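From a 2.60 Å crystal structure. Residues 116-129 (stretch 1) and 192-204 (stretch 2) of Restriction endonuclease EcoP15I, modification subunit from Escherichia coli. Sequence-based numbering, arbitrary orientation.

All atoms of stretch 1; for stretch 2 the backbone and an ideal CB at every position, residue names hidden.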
ATOM      1  N   LYS A 116      -3.933 -13.193  -7.425  1.00 40.36           N
ATOM      2  CA  LYS A 116      -3.428 -14.509  -7.040  1.00 38.80           C
ATOM      3  C   LYS A 116      -1.995 -14.560  -6.595  1.00 39.34           C
ATOM      4  O   LYS A 116      -1.591 -15.596  -6.056  1.00 38.89           O
ATOM      5  CB  LYS A 116      -3.644 -15.524  -8.183  1.00 41.40           C
ATOM      6  CG  LYS A 116      -5.075 -15.645  -8.638  1.00 38.94           C
ATOM      7  CD  LYS A 116      -5.575 -17.064  -8.630  1.00 39.78           C
ATOM      8  CE  LYS A 116      -7.060 -17.096  -8.938  1.00 42.36           C
ATOM      9  NZ  LYS A 116      -7.369 -16.385 -10.226  1.00 51.21           N
ATOM     10  N   VAL A 117      -1.218 -13.476  -6.857  1.00 32.63           N
ATOM     11  CA  VAL A 117       0.208 -13.308  -6.511  1.00 30.78           C
ATOM     12  C   VAL A 117       0.357 -12.924  -5.032  1.00 35.92           C
ATOM     13  O   VAL A 117      -0.282 -11.972  -4.593  1.00 36.07           O
ATOM     14  CB  VAL A 117       0.896 -12.278  -7.460  1.00 32.34           C
ATOM     15  CG1 VAL A 117       2.397 -12.222  -7.241  1.00 31.42           C
ATOM     16  CG2 VAL A 117       0.597 -12.597  -8.920  1.00 31.64           C
ATOM     17  N   LYS A 118       1.185 -13.666  -4.266  1.00 33.10           N
ATOM     18  CA  LYS A 118       1.416 -13.377  -2.836  1.00 31.96           C
ATOM     19  C   LYS A 118       2.506 -12.328  -2.667  1.00 36.82           C
ATOM     20  O   LYS A 118       2.485 -11.568  -1.698  1.00 36.90           O
ATOM     21  CB  LYS A 118       1.822 -14.645  -2.064  1.00 32.55           C
ATOM     22  CG  LYS A 118       1.387 -14.640  -0.594  1.00 31.76           C
ATOM     23  CD  LYS A 118       1.874 -15.893   0.125  1.00 47.37           C
ATOM     24  CE  LYS A 118       1.349 -16.083   1.544  1.00 57.74           C
ATOM     25  NZ  LYS A 118       1.544 -14.890   2.417  1.00 51.71           N
ATOM     26  N   MET A 119       3.501 -12.322  -3.579  1.00 32.25           N
ATOM     27  CA  MET A 119       4.618 -11.390  -3.490  1.00 30.26           C
ATOM     28  C   MET A 119       5.128 -11.000  -4.844  1.00 32.97           C
ATOM     29  O   MET A 119       5.244 -11.839  -5.732  1.00 33.65           O
ATOM     30  CB  MET A 119       5.768 -12.013  -2.673  1.00 32.45           C
ATOM     31  CG  MET A 119       6.823 -11.018  -2.227  1.00 37.02           C
ATOM     32  SD  MET A 119       8.357 -11.841  -1.709  1.00 42.05           S
ATOM     33  CE  MET A 119       9.530 -10.730  -2.290  1.00 36.74           C
ATOM     34  N   ILE A 120       5.506  -9.733  -4.968  1.00 27.75           N
ATOM     35  CA  ILE A 120       6.166  -9.172  -6.126  1.00 26.33           C
ATOM     36  C   ILE A 120       7.473  -8.597  -5.657  1.00 34.30           C
ATOM     37  O   ILE A 120       7.491  -7.804  -4.716  1.00 34.30           O
ATOM     38  CB  ILE A 120       5.316  -8.091  -6.852  1.00 27.81           C
ATOM     39  CG1 ILE A 120       3.958  -8.687  -7.382  1.00 27.07           C
ATOM     40  CG2 ILE A 120       6.131  -7.376  -7.962  1.00 24.04           C
ATOM     41  CD1 ILE A 120       3.031  -7.669  -8.093  1.00 17.43           C
ATOM     42  N   TYR A 121       8.584  -9.020  -6.285  1.00 33.30           N
ATOM     43  CA  TYR A 121       9.894  -8.422  -6.075  1.00 32.47           C
ATOM     44  C   TYR A 121      10.329  -7.904  -7.421  1.00 34.19           C
ATOM     45  O   TYR A 121      10.299  -8.650  -8.380  1.00 34.73           O
ATOM     46  CB  TYR A 121      10.967  -9.387  -5.514  1.00 34.39           C
ATOM     47  CG  TYR A 121      12.321  -8.695  -5.477  1.00 35.52           C
ATOM     48  CD1 TYR A 121      12.557  -7.632  -4.600  1.00 36.68           C
ATOM     49  CD2 TYR A 121      13.283  -8.956  -6.448  1.00 35.90           C
ATOM     50  CE1 TYR A 121      13.744  -6.909  -4.639  1.00 33.41           C
ATOM     51  CE2 TYR A 121      14.453  -8.203  -6.526  1.00 37.18           C
ATOM     52  CZ  TYR A 121      14.691  -7.204  -5.597  1.00 38.78           C
ATOM     53  OH  TYR A 121      15.847  -6.476  -5.647  1.00 37.09           O
ATOM     54  N   ILE A 122      10.739  -6.655  -7.509  1.00 31.04           N
ATOM     55  CA  ILE A 122      11.241  -6.086  -8.767  1.00 30.74           C
ATOM     56  C   ILE A 122      12.498  -5.255  -8.564  1.00 32.57           C
ATOM     57  O   ILE A 122      12.620  -4.563  -7.562  1.00 29.85           O
ATOM     58  CB  ILE A 122      10.194  -5.350  -9.682  1.00 32.78           C
ATOM     59  CG1 ILE A 122       9.328  -4.336  -8.935  1.00 31.44           C
ATOM     60  CG2 ILE A 122       9.395  -6.319 -10.531  1.00 33.01           C
ATOM     61  CD1 ILE A 122       8.856  -3.146  -9.856  1.00 31.78           C
ATOM     62  N   ASP A 123      13.442  -5.348  -9.513  1.00 31.35           N
ATOM     63  CA  ASP A 123      14.649  -4.529  -9.515  1.00 32.12           C
ATOM     64  C   ASP A 123      14.563  -3.681 -10.796  1.00 38.89           C
ATOM     65  O   ASP A 123      15.029  -4.092 -11.858  1.00 39.98           O
ATOM     66  CB  ASP A 123      15.911  -5.385  -9.420  1.00 33.67           C
ATOM     67  CG  ASP A 123      17.239  -4.667  -9.543  1.00 45.70           C
ATOM     68  OD1 ASP A 123      17.316  -3.485  -9.150  1.00 48.72           O
ATOM     69  OD2 ASP A 123      18.232  -5.323  -9.943  1.00 48.69           O
ATOM     70  N   PRO A 124      13.856  -2.537 -10.746  1.00 35.55           N
ATOM     71  CA  PRO A 124      13.699  -1.737 -11.960  1.00 35.39           C
ATOM     72  C   PRO A 124      14.973  -0.964 -12.273  1.00 38.33           C
ATOM     73  O   PRO A 124      15.875  -0.936 -11.438  1.00 38.47           O
ATOM     74  CB  PRO A 124      12.537  -0.808 -11.604  1.00 36.95           C
ATOM     75  CG  PRO A 124      12.686  -0.576 -10.151  1.00 41.61           C
ATOM     76  CD  PRO A 124      13.183  -1.897  -9.596  1.00 37.76           C
ATOM     77  N   PRO A 125      15.107  -0.348 -13.457  1.00 33.35           N
ATOM     78  CA  PRO A 125      16.294   0.492 -13.669  1.00 31.63           C
ATOM     79  C   PRO A 125      16.205   1.688 -12.711  1.00 37.50           C
ATOM     80  O   PRO A 125      15.119   2.252 -12.466  1.00 37.86           O
ATOM     81  CB  PRO A 125      16.205   0.903 -15.145  1.00 33.24           C
ATOM     82  CG  PRO A 125      14.767   0.740 -15.529  1.00 38.97           C
ATOM     83  CD  PRO A 125      14.147  -0.269 -14.587  1.00 35.05           C
ATOM     84  N   TYR A 126      17.333   1.996 -12.074  1.00 34.70           N
ATOM     85  CA  TYR A 126      17.476   3.095 -11.139  1.00 34.87           C
ATOM     86  C   TYR A 126      17.687   4.302 -12.070  1.00 47.53           C
ATOM     87  O   TYR A 126      17.800   4.107 -13.287  1.00 51.64           O
ATOM     88  CB  TYR A 126      18.737   2.837 -10.302  1.00 34.27           C
ATOM     89  CG  TYR A 126      18.707   1.660  -9.338  1.00 32.72           C
ATOM     90  CD1 TYR A 126      17.625   0.783  -9.303  1.00 34.23           C
ATOM     91  CD2 TYR A 126      19.763   1.428  -8.456  1.00 31.92           C
ATOM     92  CE1 TYR A 126      17.614  -0.322  -8.454  1.00 35.12           C
ATOM     93  CE2 TYR A 126      19.739   0.354  -7.561  1.00 32.07           C
ATOM     94  CZ  TYR A 126      18.659  -0.514  -7.559  1.00 40.84           C
ATOM     95  OH  TYR A 126      18.643  -1.596  -6.711  1.00 39.87           O
ATOM     96  N   ASN A 127      17.720   5.526 -11.602  1.00 44.01           N
ATOM     97  CA  ASN A 127      17.979   6.502 -12.677  1.00 44.04           C
ATOM     98  C   ASN A 127      19.298   7.183 -12.402  1.00 48.44           C
ATOM     99  O   ASN A 127      19.400   8.405 -12.294  1.00 49.07           O
ATOM    100  CB  ASN A 127      16.785   7.428 -12.933  1.00 42.85           C
ATOM    101  CG  ASN A 127      16.748   8.183 -14.232  1.00 41.04           C
ATOM    102  OD1 ASN A 127      17.632   8.116 -15.092  1.00 32.29           O
ATOM    103  ND2 ASN A 127      15.748   9.020 -14.349  1.00 34.68           N
ATOM    104  N   THR A 128      20.309   6.317 -12.249  1.00 45.14           N
ATOM    105  CA  THR A 128      21.716   6.523 -11.924  1.00 44.80           C
ATOM    106  C   THR A 128      22.381   7.627 -12.725  1.00 52.52           C
ATOM    107  O   THR A 128      23.217   8.355 -12.177  1.00 54.45           O
ATOM    108  CB  THR A 128      22.437   5.158 -12.052  1.00 45.92           C
ATOM    109  OG1 THR A 128      22.098   4.295 -10.941  1.00 39.37           O
ATOM    110  CG2 THR A 128      23.921   5.287 -12.164  1.00 46.12           C
ATOM    111  N   GLY A 129      22.029   7.722 -14.008  1.00 49.88           N
ATOM    112  CA  GLY A 129      22.624   8.652 -14.963  1.00 49.46           C
ATOM    113  C   GLY A 129      23.873   8.068 -15.607  1.00 54.12           C
ATOM    114  O   GLY A 129      24.574   8.773 -16.331  1.00 54.61           O
ATOM    115  N   UNK A 192      -3.898  -9.938   0.735  1.00 37.30           N
ATOM    116  CA  UNK A 192      -2.909 -10.180   1.790  1.00 35.44           C
ATOM    117  C   UNK A 192      -1.465 -10.173   1.230  1.00 36.52           C
ATOM    118  O   UNK A 192      -0.541 -10.562   1.929  1.00 34.50           O
ATOM    119  CB  UNK A 192      -3.199 -11.516   2.476  1.00 35.44           C
ATOM    120  N   UNK A 193      -1.335  -9.806  -0.051  1.00 33.21           N
ATOM    121  CA  UNK A 193      -0.106  -9.771  -0.833  1.00 31.49           C
ATOM    122  C   UNK A 193       0.686  -8.500  -0.669  1.00 35.33           C
ATOM    123  O   UNK A 193       0.183  -7.516  -0.112  1.00 34.78           O
ATOM    124  CB  UNK A 193      -0.431  -9.967  -2.315  1.00 31.49           C
ATOM    125  N   UNK A 194       1.974  -8.547  -1.105  1.00 33.41           N
ATOM    126  CA  UNK A 194       2.970  -7.473  -0.976  1.00 32.96           C
ATOM    127  C   UNK A 194       3.860  -7.290  -2.196  1.00 36.84           C
ATOM    128  O   UNK A 194       4.160  -8.245  -2.896  1.00 38.26           O
ATOM    129  CB  UNK A 194       3.856  -7.744   0.241  1.00 32.96           C
ATOM    130  N   UNK A 195       4.294  -6.059  -2.426  1.00 32.68           N
ATOM    131  CA  UNK A 195       5.259  -5.680  -3.448  1.00 32.18           C
ATOM    132  C   UNK A 195       6.518  -5.177  -2.724  1.00 33.87           C
ATOM    133  O   UNK A 195       6.398  -4.507  -1.715  1.00 34.41           O
ATOM    134  CB  UNK A 195       4.688  -4.619  -4.390  1.00 32.18           C
ATOM    135  N   UNK A 196       7.707  -5.539  -3.227  1.00 29.71           N
ATOM    136  CA  UNK A 196       9.056  -5.139  -2.781  1.00 27.44           C
ATOM    137  C   UNK A 196       9.744  -4.499  -4.018  1.00 32.83           C
ATOM    138  O   UNK A 196       9.713  -5.088  -5.101  1.00 32.89           O
ATOM    139  CB  UNK A 196       9.851  -6.328  -2.238  1.00 27.44           C
ATOM    140  N   UNK A 197      10.263  -3.253  -3.894  1.00 30.57           N
ATOM    141  CA  UNK A 197      10.904  -2.507  -4.994  1.00 28.52           C
ATOM    142  C   UNK A 197      12.263  -1.984  -4.606  1.00 33.65           C
ATOM    143  O   UNK A 197      12.353  -1.097  -3.751  1.00 34.06           O
ATOM    144  CB  UNK A 197      10.021  -1.339  -5.437  1.00 28.52           C
ATOM    145  N   UNK A 198      13.323  -2.501  -5.263  1.00 31.44           N
ATOM    146  CA  UNK A 198      14.706  -2.065  -5.071  1.00 31.77           C
ATOM    147  C   UNK A 198      14.921  -0.763  -5.804  1.00 36.64           C
ATOM    148  O   UNK A 198      14.510  -0.634  -6.954  1.00 35.46           O
ATOM    149  CB  UNK A 198      15.697  -3.125  -5.555  1.00 31.77           C
ATOM    150  N   UNK A 199      15.575   0.204  -5.143  1.00 34.54           N
ATOM    151  CA  UNK A 199      15.938   1.499  -5.720  1.00 34.68           C
ATOM    152  C   UNK A 199      17.071   2.024  -4.949  1.00 36.81           C
ATOM    153  O   UNK A 199      17.375   1.485  -3.901  1.00 37.63           O
ATOM    154  CB  UNK A 199      14.775   2.493  -5.721  1.00 34.68           C
ATOM    155  N   UNK A 200      17.665   3.108  -5.445  1.00 31.88           N
ATOM    156  CA  UNK A 200      18.757   3.846  -4.835  1.00 30.61           C
ATOM    157  C   UNK A 200      18.270   5.333  -4.663  1.00 33.74           C
ATOM    158  O   UNK A 200      17.081   5.586  -4.821  1.00 32.91           O
ATOM    159  CB  UNK A 200      20.023   3.749  -5.689  1.00 30.61           C
ATOM    160  N   UNK A 201      19.141   6.277  -4.308  1.00 31.48           N
ATOM    161  CA  UNK A 201      18.755   7.678  -4.040  1.00 32.01           C
ATOM    162  C   UNK A 201      18.204   8.494  -5.213  1.00 39.29           C
ATOM    163  O   UNK A 201      17.623   9.558  -4.998  1.00 39.66           O
ATOM    164  CB  UNK A 201      19.978   8.418  -3.494  1.00 32.01           C
ATOM    165  N   UNK A 202      18.424   8.039  -6.440  1.00 38.04           N
ATOM    166  CA  UNK A 202      17.980   8.785  -7.615  1.00 37.43           C
ATOM    167  C   UNK A 202      16.474   8.970  -7.721  1.00 41.11           C
ATOM    168  O   UNK A 202      16.025  10.107  -7.860  1.00 41.86           O
ATOM    169  CB  UNK A 202      18.479   8.080  -8.877  1.00 37.43           C
ATOM    170  N   UNK A 203      15.704   7.879  -7.554  1.00 37.12           N
ATOM    171  CA  UNK A 203      14.238   7.867  -7.669  1.00 36.60           C
ATOM    172  C   UNK A 203      13.476   7.421  -6.418  1.00 41.75           C
ATOM    173  O   UNK A 203      12.260   7.232  -6.501  1.00 41.98           O
ATOM    174  CB  UNK A 203      13.842   6.949  -8.827  1.00 36.60           C
ATOM    175  N   UNK A 204      14.164   7.263  -5.273  1.00 40.07           N
ATOM    176  CA  UNK A 204      13.535   6.817  -4.021  1.00 41.20           C
ATOM    177  C   UNK A 204      12.262   7.595  -3.657  1.00 43.73           C
ATOM    178  O   UNK A 204      11.206   6.979  -3.561  1.00 42.62           O
ATOM    179  CB  UNK A 204      14.542   6.940  -2.875  1.00 41.20           C
TER

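Strand 193-199 runs parallel to strand 119-122, the two axes approaching to 4.6 Å, and each position can be read against that neighbour. At position 192 nothing of stretch 1 lies within 5.5 Å of the ideal CB, so stretch 1 sets little limit; it is D192. At 193 the CB would point toward stretch 1 and lie 3.0 Å from V117 O, a tight fit that favours no side chain. The residue is G193, whose CA makes a CA-H...O contact with K118 O at 3.3 Å.

Position 194 shares a sheet face with M119 and Y121, and its backbone N donates to K118 O (3.1 Å). A modest or beta-branched residue would suit; it is T194, with OG1 4.0 Å from M119 CG. Position 195 turns to the other face, beside I120, where an aliphatic residue is expected. I195 fits, CD1 packing 3.8 Å from I120 CG2.

At 196 the ideal CB lies 3.8 Å from Y121 CD1 and 4.4 Å from M119 CE, an apolar setting for a large aliphatic or aromatic side chain. F196 (chi1 m) brings CD1 to 3.6 Å from M119 CE, while its N donates to I120 O at 2.7 Å and its O accepts from I122 N at 3.1 Å. Position 197 faces I122 and P124, again inviting an aliphatic; CG2 of I197 lies 3.8 Å from P124 CG and 4.1 Å from I122 CD1.

Position 198 points toward stretch 1, its ideal CB 3.4 Å from Y121 OH and 3.5 Å from Y126 OH. So close to two hydroxyls, a small residue fits, and a polar one could bond. S198 does: its OG and Y121 OH form a very short hydrogen bond of 2.4 Å, and its N donates to I122 O (3.2 Å).

At 199 the CB points away, leaving the choice wide; in I199 it is CA that sits over the Y126 ring, 4.0 Å from the centroid, a CH-pi contact. Position 200 points toward Y126, with its ideal CB 3.6 Å from Y126 CD2, tolerating several types. D200 OD1 accepts from the backbone N of 202 at 3.1 Å, bracing the turn. Position 201 points away and its ideal CB has no atom of stretch 1 within 5.5 Å, so stretch 1 leaves the choice open; it is H201.

Position 202 faces N127 O, 3.6 Å from its ideal CB, so a polar residue is plausible; N202 ND2 donates to D200 OD1 at 2.7 Å, and N202 OD1 accepts from a water that also donates to T128 O. At 203, the N127 amide nearby offers a donor to a reaching acceptor: E203 OE2 accepts from N127 ND2 at 3.1 Å. Position 204 is out of reach, so stretch 1 gives no preference there; it is F204.

Stretch 2, residues 192-204: DGTIFISIDHNEF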
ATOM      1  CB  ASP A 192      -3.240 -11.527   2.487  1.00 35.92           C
ATOM      2  CG  ASP A 192      -3.033 -12.803   1.680  1.00 45.03           C
ATOM      3  OD1 ASP A 192      -2.917 -12.717   0.428  1.00 46.43           O
ATOM      4  OD2 ASP A 192      -2.988 -13.884   2.291  1.00 50.03           O
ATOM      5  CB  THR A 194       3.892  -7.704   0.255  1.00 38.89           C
ATOM      6  OG1 THR A 194       4.369  -9.048   0.269  1.00 42.35           O
ATOM      7  CG2 THR A 194       3.227  -7.372   1.578  1.00 30.87           C
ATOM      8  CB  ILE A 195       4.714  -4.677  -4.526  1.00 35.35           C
ATOM      9  CG1 ILE A 195       5.789  -4.369  -5.608  1.00 35.74           C
ATOM     10  CG2 ILE A 195       4.136  -3.393  -3.902  1.00 35.66           C
ATOM     11  CD1 ILE A 195       5.295  -3.825  -6.924  1.00 46.02           C
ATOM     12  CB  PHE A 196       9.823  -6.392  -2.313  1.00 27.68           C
ATOM     13  CG  PHE A 196       9.422  -6.980  -0.977  1.00 26.94           C
ATOM     14  CD1 PHE A 196       8.243  -7.691  -0.836  1.00 28.02           C
ATOM     15  CD2 PHE A 196      10.236  -6.831   0.140  1.00 29.48           C
ATOM     16  CE1 PHE A 196       7.866  -8.229   0.406  1.00 28.82           C
ATOM     17  CE2 PHE A 196       9.874  -7.392   1.375  1.00 31.89           C
ATOM     18  CZ  PHE A 196       8.698  -8.106   1.494  1.00 28.74           C
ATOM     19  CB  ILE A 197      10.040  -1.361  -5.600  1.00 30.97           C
ATOM     20  CG1 ILE A 197       8.547  -1.744  -5.742  1.00 30.68           C
ATOM     21  CG2 ILE A 197      10.644  -0.866  -6.948  1.00 30.12           C
ATOM     22  CD1 ILE A 197       7.608  -0.605  -6.115  1.00 31.55           C
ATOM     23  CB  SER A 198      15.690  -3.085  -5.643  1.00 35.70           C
ATOM     24  OG  SER A 198      15.853  -4.197  -4.783  1.00 40.69           O
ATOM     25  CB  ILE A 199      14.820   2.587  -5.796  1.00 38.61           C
ATOM     26  CG1 ILE A 199      13.732   2.409  -4.758  1.00 38.69           C
ATOM     27  CG2 ILE A 199      14.328   2.886  -7.259  1.00 39.81           C
ATOM     28  CD1 ILE A 199      14.031   2.997  -3.496  1.00 46.03           C
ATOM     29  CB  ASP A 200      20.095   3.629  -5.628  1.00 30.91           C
ATOM     30  CG  ASP A 200      20.502   4.593  -6.742  1.00 33.81           C
ATOM     31  OD1 ASP A 200      19.619   5.313  -7.278  1.00 35.30           O
ATOM     32  OD2 ASP A 200      21.709   4.645  -7.066  1.00 40.03           O
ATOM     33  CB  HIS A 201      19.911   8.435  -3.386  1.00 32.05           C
ATOM     34  CG  HIS A 201      21.088   8.580  -4.288  1.00 34.97           C
ATOM     35  ND1 HIS A 201      22.047   7.593  -4.378  1.00 37.04           N
ATOM     36  CD2 HIS A 201      21.416   9.590  -5.119  1.00 36.06           C
ATOM     37  CE1 HIS A 201      22.916   8.024  -5.272  1.00 36.02           C
ATOM     38  NE2 HIS A 201      22.587   9.232  -5.725  1.00 36.03           N
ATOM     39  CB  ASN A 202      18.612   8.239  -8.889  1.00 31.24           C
ATOM     40  CG  ASN A 202      20.101   8.380  -8.871  1.00 44.43           C
ATOM     41  OD1 ASN A 202      20.630   9.489  -8.894  1.00 31.18           O
ATOM     42  ND2 ASN A 202      20.808   7.268  -8.722  1.00 47.31           N
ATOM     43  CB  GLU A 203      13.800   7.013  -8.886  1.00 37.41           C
ATOM     44  CG  GLU A 203      14.384   7.459 -10.215  1.00 44.30           C
ATOM     45  CD  GLU A 203      13.951   8.834 -10.690  1.00 57.54           C
ATOM     46  OE1 GLU A 203      12.845   9.273 -10.303  1.00 44.24           O
ATOM     47  OE2 GLU A 203      14.718   9.474 -11.446  1.00 47.57           O
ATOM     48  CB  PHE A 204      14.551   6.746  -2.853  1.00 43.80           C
ATOM     49  CG  PHE A 204      14.000   6.428  -1.476  1.00 46.50           C
ATOM     50  CD1 PHE A 204      13.086   5.393  -1.290  1.00 50.20           C
ATOM     51  CD2 PHE A 204      14.443   7.118  -0.357  1.00 50.50           C
ATOM     52  CE1 PHE A 204      12.600   5.081  -0.017  1.00 51.15           C
ATOM     53  CE2 PHE A 204      13.943   6.809   0.920  1.00 53.38           C
ATOM     54  CZ  PHE A 204      13.027   5.795   1.076  1.00 50.89           C
TER
HETATM   55  O   HOH W   1      23.379   8.788  -9.117  1.00 52.98           O
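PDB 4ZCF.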